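Local atomic coordinates of insecticidal crystal protein Cry7Cal (Bacillus thuringiensis, PDB entry 5ZI1), a protein that acts as a toxin against locusts, the deposited chain being its three-domain toxin part, and probably binds receptors in the insect gut. Residues E248-I253 against A473-E478; G429-Y434 against S456-N461. One frame throughout, in Å; residues are numbered along the deposited sequence.

Interaction 1: E248-I253 against A473-E478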
loop_
_atom_site.group_PDB
_atom_site.type_symbol
_atom_site.label_atom_id
_atom_site.label_comp_id
_atom_site.label_asym_id
_atom_site.label_seq_id
_atom_site.Cartn_x
_atom_site.Cartn_y
_atom_site.Cartn_z
ATOM N N GLU A 248 -8.131 2.887 -2.680
ATOM C CA GLU A 248 -7.659 1.547 -2.356
ATOM C C GLU A 248 -6.157 1.457 -2.594
ATOM O O GLU A 248 -5.646 2.031 -3.557
ATOM C CB GLU A 248 -8.362 0.474 -3.200
ATOM C CG GLU A 248 -9.854 0.682 -3.404
ATOM C CD GLU A 248 -10.520 -0.548 -4.044
ATOM O OE1 GLU A 248 -9.964 -1.075 -5.046
ATOM O OE2 GLU A 248 -11.580 -0.997 -3.528
ATOM N N LEU A 249 -5.469 0.716 -1.717
ATOM C CA LEU A 249 -4.060 0.364 -1.865
ATOM C C LEU A 249 -3.972 -1.069 -2.380
ATOM O O LEU A 249 -4.201 -2.015 -1.623
ATOM C CB LEU A 249 -3.333 0.467 -0.526
ATOM C CG LEU A 249 -3.421 1.766 0.249
ATOM C CD1 LEU A 249 -2.963 1.545 1.689
ATOM C CD2 LEU A 249 -2.580 2.850 -0.450
ATOM N N THR A 250 -3.601 -1.241 -3.637
ATOM C CA THR A 250 -3.595 -2.560 -4.254
ATOM C C THR A 250 -2.257 -3.275 -4.156
ATOM O O THR A 250 -2.117 -4.361 -4.722
ATOM C CB THR A 250 -3.972 -2.437 -5.726
ATOM O OG1 THR A 250 -3.012 -1.600 -6.375
ATOM C CG2 THR A 250 -5.359 -1.835 -5.878
ATOM N N ARG A 251 -1.263 -2.680 -3.510
ATOM C CA ARG A 251 0.066 -3.273 -3.492
ATOM C C ARG A 251 0.093 -4.504 -2.587
ATOM O O ARG A 251 -0.591 -4.560 -1.563
ATOM C CB ARG A 251 1.102 -2.246 -3.033
ATOM C CG ARG A 251 1.250 -2.044 -1.531
ATOM C CD ARG A 251 0.012 -1.452 -0.908
ATOM N NE ARG A 251 0.114 -1.226 0.539
ATOM C CZ ARG A 251 -0.026 -2.164 1.479
ATOM N NH1 ARG A 251 -0.244 -3.437 1.153
ATOM N NH2 ARG A 251 0.072 -1.821 2.756
ATOM N N GLN A 252 0.891 -5.493 -2.972
ATOM C CA GLN A 252 1.054 -6.727 -2.212
ATOM C C GLN A 252 2.408 -6.721 -1.513
ATOM O O GLN A 252 3.437 -6.488 -2.153
ATOM C CB GLN A 252 0.942 -7.937 -3.148
ATOM C CG GLN A 252 1.145 -9.325 -2.495
ATOM C CD GLN A 252 0.935 -10.447 -3.511
ATOM O OE1 GLN A 252 -0.076 -11.146 -3.478
ATOM N NE2 GLN A 252 1.877 -10.594 -4.437
ATOM N N ILE A 253 2.419 -6.999 -0.210
ATOM C CA ILE A 253 3.670 -7.100 0.527
ATOM C C ILE A 253 3.792 -8.473 1.175
ATOM O O ILE A 253 2.800 -9.182 1.395
ATOM C CB ILE A 253 3.806 -5.997 1.577
ATOM C CG1 ILE A 253 2.620 -6.005 2.518
ATOM C CG2 ILE A 253 3.997 -4.625 0.886
ATOM C CD1 ILE A 253 2.578 -4.746 3.378
ATOM N N ALA A 473 -6.949 0.919 -12.000
ATOM C CA ALA A 473 -7.056 0.147 -13.228
ATOM C C ALA A 473 -6.807 -1.334 -12.973
ATOM O O ALA A 473 -7.394 -2.187 -13.647
ATOM C CB ALA A 473 -6.077 0.701 -14.273
ATOM N N VAL A 474 -5.949 -1.666 -12.005
ATOM C CA VAL A 474 -5.678 -3.074 -11.755
ATOM C C VAL A 474 -6.864 -3.798 -11.130
ATOM O O VAL A 474 -6.854 -5.027 -11.089
ATOM C CB VAL A 474 -4.405 -3.261 -10.902
ATOM C CG1 VAL A 474 -3.199 -2.774 -11.672
ATOM C CG2 VAL A 474 -4.515 -2.534 -9.585
ATOM N N LYS A 475 -7.909 -3.080 -10.686
ATOM C CA LYS A 475 -9.150 -3.736 -10.273
ATOM C C LYS A 475 -9.918 -4.345 -11.446
ATOM O O LYS A 475 -10.928 -5.021 -11.213
ATOM C CB LYS A 475 -10.063 -2.768 -9.515
ATOM C CG LYS A 475 -9.505 -2.256 -8.173
ATOM C CD LYS A 475 -9.280 -3.403 -7.178
ATOM C CE LYS A 475 -10.591 -4.087 -6.755
ATOM N NZ LYS A 475 -11.432 -3.266 -5.811
ATOM N N ALA A 476 -9.464 -4.136 -12.683
ATOM C CA ALA A 476 -9.968 -4.863 -13.843
ATOM C C ALA A 476 -9.852 -6.376 -13.633
ATOM O O ALA A 476 -9.232 -6.856 -12.679
ATOM C CB ALA A 476 -9.190 -4.474 -15.098
ATOM N N PHE A 477 -10.456 -7.136 -14.564
ATOM C CA PHE A 477 -10.314 -8.588 -14.583
ATOM C C PHE A 477 -9.753 -9.125 -15.888
ATOM O O PHE A 477 -9.483 -10.331 -15.976
ATOM C CB PHE A 477 -11.657 -9.282 -14.288
ATOM C CG PHE A 477 -12.647 -9.213 -15.418
ATOM C CD1 PHE A 477 -12.662 -10.183 -16.411
ATOM C CD2 PHE A 477 -13.572 -8.181 -15.478
ATOM C CE1 PHE A 477 -13.565 -10.117 -17.447
ATOM C CE2 PHE A 477 -14.478 -8.111 -16.510
ATOM C CZ PHE A 477 -14.474 -9.078 -17.498
ATOM N N GLU A 478 -9.563 -8.278 -16.895
ATOM C CA GLU A 478 -8.963 -8.704 -18.149
ATOM C C GLU A 478 -8.343 -7.496 -18.847
ATOM O O GLU A 478 -8.844 -6.372 -18.737
ATOM C CB GLU A 478 -9.997 -9.376 -19.051
ATOM C CG GLU A 478 -9.441 -9.929 -20.359
ATOM C CD GLU A 478 -10.486 -10.735 -21.127
ATOM O OE1 GLU A 478 -11.211 -11.533 -20.488
ATOM O OE2 GLU A 478 -10.590 -10.562 -22.364
#

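Interaction 2: G429-Y434 against S456-N461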
loop_
_atom_site.group_PDB
_atom_site.type_symbol
_atom_site.label_atom_id
_atom_site.label_comp_id
_atom_site.label_asym_id
_atom_site.label_seq_id
_atom_site.Cartn_x
_atom_site.Cartn_y
_atom_site.Cartn_z
ATOM N N GLY A 429 -5.614 -4.715 8.994
ATOM C CA GLY A 429 -5.328 -3.904 7.822
ATOM C C GLY A 429 -4.977 -4.706 6.591
ATOM O O GLY A 429 -4.940 -4.162 5.484
ATOM N N HIS A 430 -4.744 -6.008 6.761
ATOM C CA HIS A 430 -4.230 -6.828 5.677
ATOM C C HIS A 430 -4.922 -8.186 5.668
ATOM O O HIS A 430 -5.428 -8.664 6.688
ATOM C CB HIS A 430 -2.700 -6.989 5.790
ATOM C CG HIS A 430 -1.929 -5.730 5.483
ATOM N ND1 HIS A 430 -1.672 -4.759 6.434
ATOM C CD2 HIS A 430 -1.373 -5.282 4.330
ATOM C CE1 HIS A 430 -0.986 -3.774 5.880
ATOM N NE2 HIS A 430 -0.792 -4.066 4.604
ATOM N N ARG A 431 -4.923 -8.812 4.495
ATOM C CA ARG A 431 -5.509 -10.124 4.290
ATOM C C ARG A 431 -4.527 -10.951 3.480
ATOM O O ARG A 431 -3.781 -10.413 2.658
ATOM C CB ARG A 431 -6.869 -10.050 3.545
ATOM C CG ARG A 431 -6.713 -9.994 2.031
ATOM C CD ARG A 431 -8.008 -10.029 1.273
ATOM N NE ARG A 431 -8.855 -8.862 1.525
ATOM C CZ ARG A 431 -8.629 -7.648 1.027
ATOM N NH1 ARG A 431 -7.554 -7.416 0.275
ATOM N NH2 ARG A 431 -9.464 -6.662 1.308
ATOM N N LEU A 432 -4.521 -12.259 3.724
ATOM C CA LEU A 432 -3.589 -13.124 3.017
ATOM C C LEU A 432 -3.947 -13.154 1.546
ATOM O O LEU A 432 -5.123 -13.224 1.178
ATOM C CB LEU A 432 -3.612 -14.537 3.595
ATOM C CG LEU A 432 -2.626 -15.591 3.081
ATOM C CD1 LEU A 432 -1.179 -15.297 3.456
ATOM C CD2 LEU A 432 -3.022 -16.951 3.677
ATOM N N SER A 433 -2.928 -13.084 0.692
ATOM C CA SER A 433 -3.173 -13.086 -0.736
ATOM C C SER A 433 -2.316 -14.059 -1.514
ATOM O O SER A 433 -2.694 -14.411 -2.638
ATOM C CB SER A 433 -2.992 -11.667 -1.323
ATOM O OG SER A 433 -1.728 -11.092 -0.980
ATOM N N TYR A 434 -1.201 -14.531 -0.973
ATOM C CA TYR A 434 -0.314 -15.324 -1.808
ATOM C C TYR A 434 0.527 -16.225 -0.918
ATOM O O TYR A 434 0.658 -15.991 0.285
ATOM C CB TYR A 434 0.584 -14.418 -2.693
ATOM C CG TYR A 434 1.088 -15.155 -3.914
ATOM C CD1 TYR A 434 0.289 -15.277 -5.045
ATOM C CD2 TYR A 434 2.322 -15.796 -3.909
ATOM C CE1 TYR A 434 0.704 -15.994 -6.149
ATOM C CE2 TYR A 434 2.754 -16.518 -5.021
ATOM C CZ TYR A 434 1.933 -16.606 -6.140
ATOM O OH TYR A 434 2.336 -17.310 -7.256
ATOM N N SER A 456 -8.271 -2.055 2.445
ATOM C CA SER A 456 -9.007 -0.992 1.768
ATOM C C SER A 456 -9.495 -1.428 0.396
ATOM O O SER A 456 -10.461 -0.855 -0.125
ATOM C CB SER A 456 -8.138 0.259 1.624
ATOM O OG SER A 456 -6.970 -0.026 0.879
ATOM N N VAL A 457 -8.849 -2.418 -0.216
ATOM C CA VAL A 457 -9.365 -2.948 -1.470
ATOM C C VAL A 457 -10.645 -3.717 -1.192
ATOM O O VAL A 457 -10.677 -4.608 -0.332
ATOM C CB VAL A 457 -8.337 -3.858 -2.143
ATOM C CG1 VAL A 457 -8.825 -4.220 -3.550
ATOM C CG2 VAL A 457 -6.983 -3.195 -2.135
ATOM N N ARG A 458 -11.685 -3.395 -1.920
ATOM C CA ARG A 458 -12.974 -3.991 -1.721
ATOM C C ARG A 458 -13.287 -4.943 -2.868
ATOM O O ARG A 458 -12.822 -4.740 -3.993
ATOM C CB ARG A 458 -14.037 -2.897 -1.600
ATOM C CG ARG A 458 -13.728 -1.872 -0.485
ATOM C CD ARG A 458 -13.286 -2.580 0.812
ATOM N NE ARG A 458 -14.265 -3.609 1.187
ATOM C CZ ARG A 458 -14.006 -4.694 1.920
ATOM N NH1 ARG A 458 -14.986 -5.563 2.177
ATOM N NH2 ARG A 458 -12.782 -4.915 2.398
ATOM N N PRO A 459 -13.989 -6.048 -2.605
ATOM C CA PRO A 459 -14.171 -7.068 -3.649
ATOM C C PRO A 459 -15.284 -6.777 -4.644
ATOM O O PRO A 459 -15.403 -7.515 -5.626
ATOM C CB PRO A 459 -14.456 -8.343 -2.846
ATOM C CG PRO A 459 -14.978 -7.880 -1.532
ATOM C CD PRO A 459 -14.277 -6.569 -1.257
ATOM N N ASP A 460 -16.012 -5.669 -4.487
ATOM C CA ASP A 460 -17.185 -5.437 -5.322
ATOM C C ASP A 460 -16.989 -4.424 -6.441
ATOM O O ASP A 460 -17.799 -4.420 -7.377
ATOM C CB ASP A 460 -18.369 -4.966 -4.471
ATOM C CG ASP A 460 -18.914 -6.051 -3.593
ATOM O OD1 ASP A 460 -19.333 -5.732 -2.463
ATOM O OD2 ASP A 460 -18.915 -7.219 -4.031
ATOM N N ASN A 461 -15.953 -3.588 -6.407
ATOM C CA ASN A 461 -15.867 -2.435 -7.316
ATOM C C ASN A 461 -17.153 -1.611 -7.255
ATOM O O ASN A 461 -17.693 -1.165 -8.268
ATOM C CB ASN A 461 -15.545 -2.850 -8.751
ATOM C CG ASN A 461 -14.098 -3.231 -8.917
ATOM O OD1 ASN A 461 -13.277 -2.924 -8.048
ATOM N ND2 ASN A 461 -13.768 -3.910 -10.017
HETATM O O HOH W 1 -11.990 -7.820 2.400
#

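Interaction 1: E248-I253 against A473-E478
Lys475 curls back on itself to reach Glu248, and the salt bridge they form is buried. The lysine chain turns at every bond beyond CB, with chi2, chi3 and chi4 between -62° and -74°. This coil brings CD within 3.2 Å of Glu248 OE1 and sets NZ in front of the carboxylate. The glutamate chain, by contrast, runs extended beyond CG, and the two side chains meet at about a right angle. Lys475 NZ bonds to Glu248 OE1 at 2.7 Å, on the syn lone pair. A second, weak bond joins Lys475 NZ to Glu248 OE2 at 3.2 Å. OE2 also accepts from Arg458 N. NZ also donates to Arg458 O and to Asn461 OD1, so the buried ammonium has oxygen partners besides the carboxylate. Beside the ion pair lies a small van der Waals contact. Val474 CG2 approaches the end of Thr250, 3.7 Å from Thr250 OG1 and 3.9 Å from Thr250 CG2. The backbones stay apart, with Thr250 CA and Val474 CA 7.8 Å from each other. Residues 473-475 form a short 3-10 turn after strand 468-472. The contact belongs to the interface between the second and third domains of the three-domain Cry toxin fold.

Interaction 2: G429-Y434 against S456-N461
Arg431 reaches from its strand to the loop at Val457, and its NH2 makes the direct polar contact. Arg431 NH2 lies 2.9 Å from Val457 O, but the bond is weak, with an N-H...O angle of only 126°. The carbonyl oxygen approaches the guanidinium obliquely. At the edge of the same guanidinium, near its plane, comes a like charge: Arg458 NH2 is 3.9 Å from Arg431 NH2. The two guanidinium planes are turned 48° apart. Water 1 bridges the two NH2 groups from one side and accepts from both. It is 3.0 Å from Arg431 NH2 and, in a weak bond, 3.0 Å from Arg458 NH2. Such a water probably eases the closeness of the two charges.

Strand 430-437 is an outermost strand of a three-stranded antiparallel sheet in the second domain, and the loop 456-461 follows its neighbour, strand 448-454. Strand 430-437 carries a classic beta bulge, where Ser433 and Tyr434 both face Gly451.

A bend at chi3 (64°) helps bring the Arg431 guanidinium to Val457 O. Its strongest polar partner is Thr453, whose OG1 takes a bond from NH1. Asp353 forms a salt bridge with NE. Folds at chi2 and chi3 bring Pro459 CD against one guanidinium face of Arg458, 3.5 Å from the plane and toward its rim. The stronger partner of Arg458 NH2 is Val455. Trp295 packs on Arg431, Val457 and Pro459.

In the fold
Interactions 1 and 2 are neighbours, with centres about 9 Å apart. Along the chain, interaction 2 is nested inside the loop closed by interaction 1. The loop 456-461 joins them. Its backbone at Arg458 probably bonds to both ends of the ion pair: Lys475 NZ lies 2.7 Å from Arg458 O, and Glu248 OE2 lies 2.9 Å from Arg458 N. The first segments of both contacts contribute outer strands to one sheet, 252-254 and 430-437, on either side of 448-454. Gln252 OE1 bonds to Ser433 OG, and Arg251 NH2 to His430 NE2. Helix 208-227 of the N-terminal domain touches Arg251 and Ile253.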